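Local coordinates for periplasmic protein (Legionella pneumophila subsp. pneumophila, PDB 4FGQ) that acts as a calcium-dependent periplasmic protease, LapG, probably a cysteine protease of the bacterial transglutaminase-like cysteine proteinase family, at residues N55-E60 against V76-D81. Numbering follows the deposited sequence.
Sequences NQFNYE and VEFIVD
Phe57 offers one face of its ring to Phe78, whose CE1 sits over it 3.4 Å from Phe57 CD2. The two planes are inclined at 41° with centroids 5.2 Å apart. Farther out on the Phe57 ring, Ile79 brings its CD1 methyl obliquely to CE2 at 4.0 Å, and Arg27 and Phe54 also touch this side chain. The CB of Phe78 does not point at 55-60, but with CG anti to the backbone N (chi1 -174°) the ring reaches across to Phe57; it also meets Phe89 edge-to-face.

Lys73 is the main polar link, forming salt bridges with both Glu60 and Asp81, whose OE2 and OD2 are 5.2 Å apart and not in contact. Two waters lie between Asp81 O and the side chains of Asn58 and Glu60, some of their distances too short to read with confidence.

The contact packs helix 75-81 against Phe57, just ahead of strand 58-59, within a small beta-alpha-beta unit whose second strand, 83-84, pairs parallel with the first. Phe78 touches Asp88, which binds calcium in a structure of this protein, though no ion is bound here. The rings and the Ile79 methyl thus join by apolar packing, while Lys73 ties together two acids that would otherwise probably repel.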
ATOM      1  N   ASN A  55       5.207  -6.776  -4.310  1.00  9.76           N
ATOM      2  CA  ASN A  55       4.394  -7.849  -4.891  1.00 14.21           C
ATOM      3  C   ASN A  55       4.993  -9.238  -4.745  1.00 16.46           C
ATOM      4  O   ASN A  55       4.296 -10.232  -4.963  1.00 19.20           O
ATOM      5  CB  ASN A  55       4.016  -7.565  -6.345  1.00 12.23           C
ATOM      6  CG  ASN A  55       2.809  -6.673  -6.450  1.00 13.18           C
ATOM      7  OD1 ASN A  55       2.084  -6.492  -5.467  1.00 14.69           O
ATOM      8  ND2 ASN A  55       2.582  -6.096  -7.629  1.00 13.75           N
ATOM      9  N   GLN A  56       6.263  -9.293  -4.348  1.00 13.06           N
ATOM     10  CA  GLN A  56       6.990 -10.546  -4.102  1.00 12.88           C
ATOM     11  C   GLN A  56       6.680 -11.169  -2.737  1.00 15.17           C
ATOM     12  O   GLN A  56       7.102 -12.284  -2.475  1.00 15.49           O
ATOM     13  CB  GLN A  56       8.515 -10.295  -4.127  1.00 19.17           C
ATOM     14  CG  GLN A  56       9.027  -9.723  -2.773  1.00 17.96           C
ATOM     15  CD  GLN A  56      10.519  -9.632  -2.639  1.00 28.60           C
ATOM     16  OE1 GLN A  56      11.222 -10.647  -2.639  1.00 33.53           O
ATOM     17  NE2 GLN A  56      11.020  -8.413  -2.484  1.00 26.10           N
ATOM     18  N   PHE A  57       6.002 -10.441  -1.849  1.00 11.00           N
ATOM     19  CA  PHE A  57       5.760 -10.933  -0.482  1.00 11.86           C
ATOM     20  C   PHE A  57       4.599 -11.945  -0.431  1.00 10.83           C
ATOM     21  O   PHE A  57       3.909 -12.161  -1.427  1.00 14.93           O
ATOM     22  CB  PHE A  57       5.462  -9.751   0.468  1.00 14.69           C
ATOM     23  CG  PHE A  57       6.680  -8.952   0.886  1.00 17.02           C
ATOM     24  CD1 PHE A  57       7.411  -8.225  -0.029  1.00 13.84           C
ATOM     25  CD2 PHE A  57       7.041  -8.878   2.223  1.00 22.15           C
ATOM     26  CE1 PHE A  57       8.529  -7.490   0.367  1.00 16.97           C
ATOM     27  CE2 PHE A  57       8.142  -8.141   2.628  1.00 28.26           C
ATOM     28  CZ  PHE A  57       8.886  -7.440   1.690  1.00 24.98           C
ATOM     29  N   ASN A  58       4.401 -12.581   0.725  1.00 12.13           N
ATOM     30  CA  ASN A  58       3.329 -13.558   0.912  0.53 14.78           C
ATOM     31  C   ASN A  58       1.953 -12.903   0.873  1.00 15.00           C
ATOM     32  O   ASN A  58       1.692 -11.966   1.625  1.00 16.78           O
ATOM     33  CB  ASN A  58       3.498 -14.270   2.258  0.53 17.31           C
ATOM     34  CG  ASN A  58       4.639 -15.263   2.254  0.53 19.68           C
ATOM     35  OD1 ASN A  58       4.852 -15.963   1.269  0.53 25.30           O
ATOM     36  ND2 ASN A  58       5.373 -15.338   3.360  0.53 27.57           N
ATOM     37  N   TYR A  59       1.068 -13.405   0.014  1.00 14.65           N
ATOM     38  CA  TYR A  59      -0.288 -12.879  -0.103  1.00 14.30           C
ATOM     39  C   TYR A  59      -1.252 -13.725   0.730  1.00 15.93           C
ATOM     40  O   TYR A  59      -1.419 -14.918   0.473  1.00 18.37           O
ATOM     41  CB  TYR A  59      -0.702 -12.902  -1.570  1.00 14.74           C
ATOM     42  CG  TYR A  59      -2.029 -12.252  -1.881  1.00 12.55           C
ATOM     43  CD1 TYR A  59      -3.200 -13.008  -1.923  1.00 13.53           C
ATOM     44  CD2 TYR A  59      -2.105 -10.898  -2.162  1.00 12.60           C
ATOM     45  CE1 TYR A  59      -4.419 -12.405  -2.233  1.00 15.57           C
ATOM     46  CE2 TYR A  59      -3.300 -10.299  -2.473  1.00 17.08           C
ATOM     47  CZ  TYR A  59      -4.454 -11.059  -2.500  1.00 16.42           C
ATOM     48  OH  TYR A  59      -5.635 -10.439  -2.815  1.00 17.93           O
ATOM     49  N   GLU A  60      -1.880 -13.100   1.726  1.00 15.04           N
ATOM     50  CA  GLU A  60      -2.751 -13.808   2.658  1.00 18.28           C
ATOM     51  C   GLU A  60      -4.215 -13.579   2.305  1.00 14.61           C
ATOM     52  O   GLU A  60      -4.588 -12.513   1.810  1.00 17.44           O
ATOM     53  CB  GLU A  60      -2.479 -13.317   4.086  1.00 19.91           C
ATOM     54  CG  GLU A  60      -1.063 -13.607   4.560  1.00 21.10           C
ATOM     55  CD  GLU A  60      -0.722 -12.981   5.911  1.00 31.29           C
ATOM     56  OE1 GLU A  60      -1.550 -12.217   6.462  1.00 27.19           O
ATOM     57  OE2 GLU A  60       0.386 -13.258   6.421  1.00 35.68           O
ATOM     58  N   VAL A  76       5.311  -1.909   9.294  1.00 16.48           N
ATOM     59  CA  VAL A  76       6.222  -2.725  10.089  1.00 17.31           C
ATOM     60  C   VAL A  76       5.672  -4.142  10.319  1.00 15.42           C
ATOM     61  O   VAL A  76       6.410  -5.125  10.244  1.00 15.93           O
ATOM     62  CB  VAL A  76       6.581  -2.038  11.420  1.00 19.21           C
ATOM     63  CG1 VAL A  76       7.338  -2.994  12.335  1.00 21.66           C
ATOM     64  CG2 VAL A  76       7.413  -0.781  11.150  1.00 23.28           C
ATOM     65  N   GLU A  77       4.375  -4.249  10.580  1.00 16.76           N
ATOM     66  CA  GLU A  77       3.757  -5.554  10.792  1.00 14.59           C
ATOM     67  C   GLU A  77       3.804  -6.406   9.521  1.00 17.19           C
ATOM     68  O   GLU A  77       4.016  -7.622   9.584  1.00 18.89           O
ATOM     69  CB  GLU A  77       2.314  -5.398  11.280  1.00 18.73           C
ATOM     70  CG  GLU A  77       2.200  -4.877  12.705  1.00 21.69           C
ATOM     71  CD  GLU A  77       0.761  -4.587  13.093  1.00 23.21           C
ATOM     72  OE1 GLU A  77       0.125  -3.753  12.417  1.00 22.96           O
ATOM     73  OE2 GLU A  77       0.260  -5.215  14.047  1.00 25.05           O
ATOM     74  N   PHE A  78       3.599  -5.764   8.380  1.00 15.03           N
ATOM     75  CA  PHE A  78       3.704  -6.429   7.083  1.00 12.88           C
ATOM     76  C   PHE A  78       5.111  -7.013   6.921  1.00 16.23           C
ATOM     77  O   PHE A  78       5.280  -8.169   6.540  1.00 13.47           O
ATOM     78  CB  PHE A  78       3.418  -5.418   5.971  1.00 12.48           C
ATOM     79  CG  PHE A  78       3.348  -6.017   4.583  1.00 14.31           C
ATOM     80  CD1 PHE A  78       4.494  -6.170   3.819  1.00 13.98           C
ATOM     81  CD2 PHE A  78       2.128  -6.376   4.029  1.00 17.33           C
ATOM     82  CE1 PHE A  78       4.436  -6.694   2.531  1.00 14.98           C
ATOM     83  CE2 PHE A  78       2.061  -6.902   2.741  1.00 19.64           C
ATOM     84  CZ  PHE A  78       3.217  -7.063   1.994  1.00 16.15           C
ATOM     85  N   ILE A  79       6.128  -6.210   7.210  1.00 12.94           N
ATOM     86  CA  ILE A  79       7.513  -6.681   7.089  1.00 13.04           C
ATOM     87  C   ILE A  79       7.839  -7.831   8.050  1.00 15.32           C
ATOM     88  O   ILE A  79       8.449  -8.834   7.651  1.00 18.22           O
ATOM     89  CB  ILE A  79       8.520  -5.530   7.293  1.00 16.62           C
ATOM     90  CG1 ILE A  79       8.346  -4.460   6.212  1.00 15.57           C
ATOM     91  CG2 ILE A  79       9.949  -6.052   7.288  1.00 16.09           C
ATOM     92  CD1 ILE A  79       8.772  -4.902   4.807  1.00 18.64           C
ATOM     93  N   VAL A  80       7.435  -7.695   9.311  1.00 14.80           N
ATOM     94  CA  VAL A  80       7.652  -8.752  10.295  1.00 16.76           C
ATOM     95  C   VAL A  80       6.987 -10.059   9.868  1.00 15.64           C
ATOM     96  O   VAL A  80       7.593 -11.131   9.950  1.00 19.09           O
ATOM     97  CB  VAL A  80       7.169  -8.330  11.701  1.00 19.50           C
ATOM     98  CG1 VAL A  80       7.160  -9.517  12.652  1.00 19.25           C
ATOM     99  CG2 VAL A  80       8.059  -7.224  12.251  1.00 21.61           C
ATOM    100  N   ASP A  81       5.758  -9.967   9.375  1.00 16.37           N
ATOM    101  CA  ASP A  81       4.997 -11.160   8.999  1.00 16.88           C
ATOM    102  C   ASP A  81       5.434 -11.744   7.660  1.00 19.23           C
ATOM    103  O   ASP A  81       5.142 -12.908   7.364  1.00 23.64           O
ATOM    104  CB  ASP A  81       3.504 -10.841   8.928  1.00 15.95           C
ATOM    105  CG  ASP A  81       2.903 -10.546  10.288  1.00 21.87           C
ATOM    106  OD1 ASP A  81       3.611 -10.721  11.300  1.00 22.41           O
ATOM    107  OD2 ASP A  81       1.715 -10.160  10.339  1.00 24.61           O
TER
HETATM  108  O   HOH W   1       4.364 -14.764   5.566  1.00 42.15           O
HETATM  109  O   HOH W   2       2.610 -13.358   5.418  1.00 33.20           O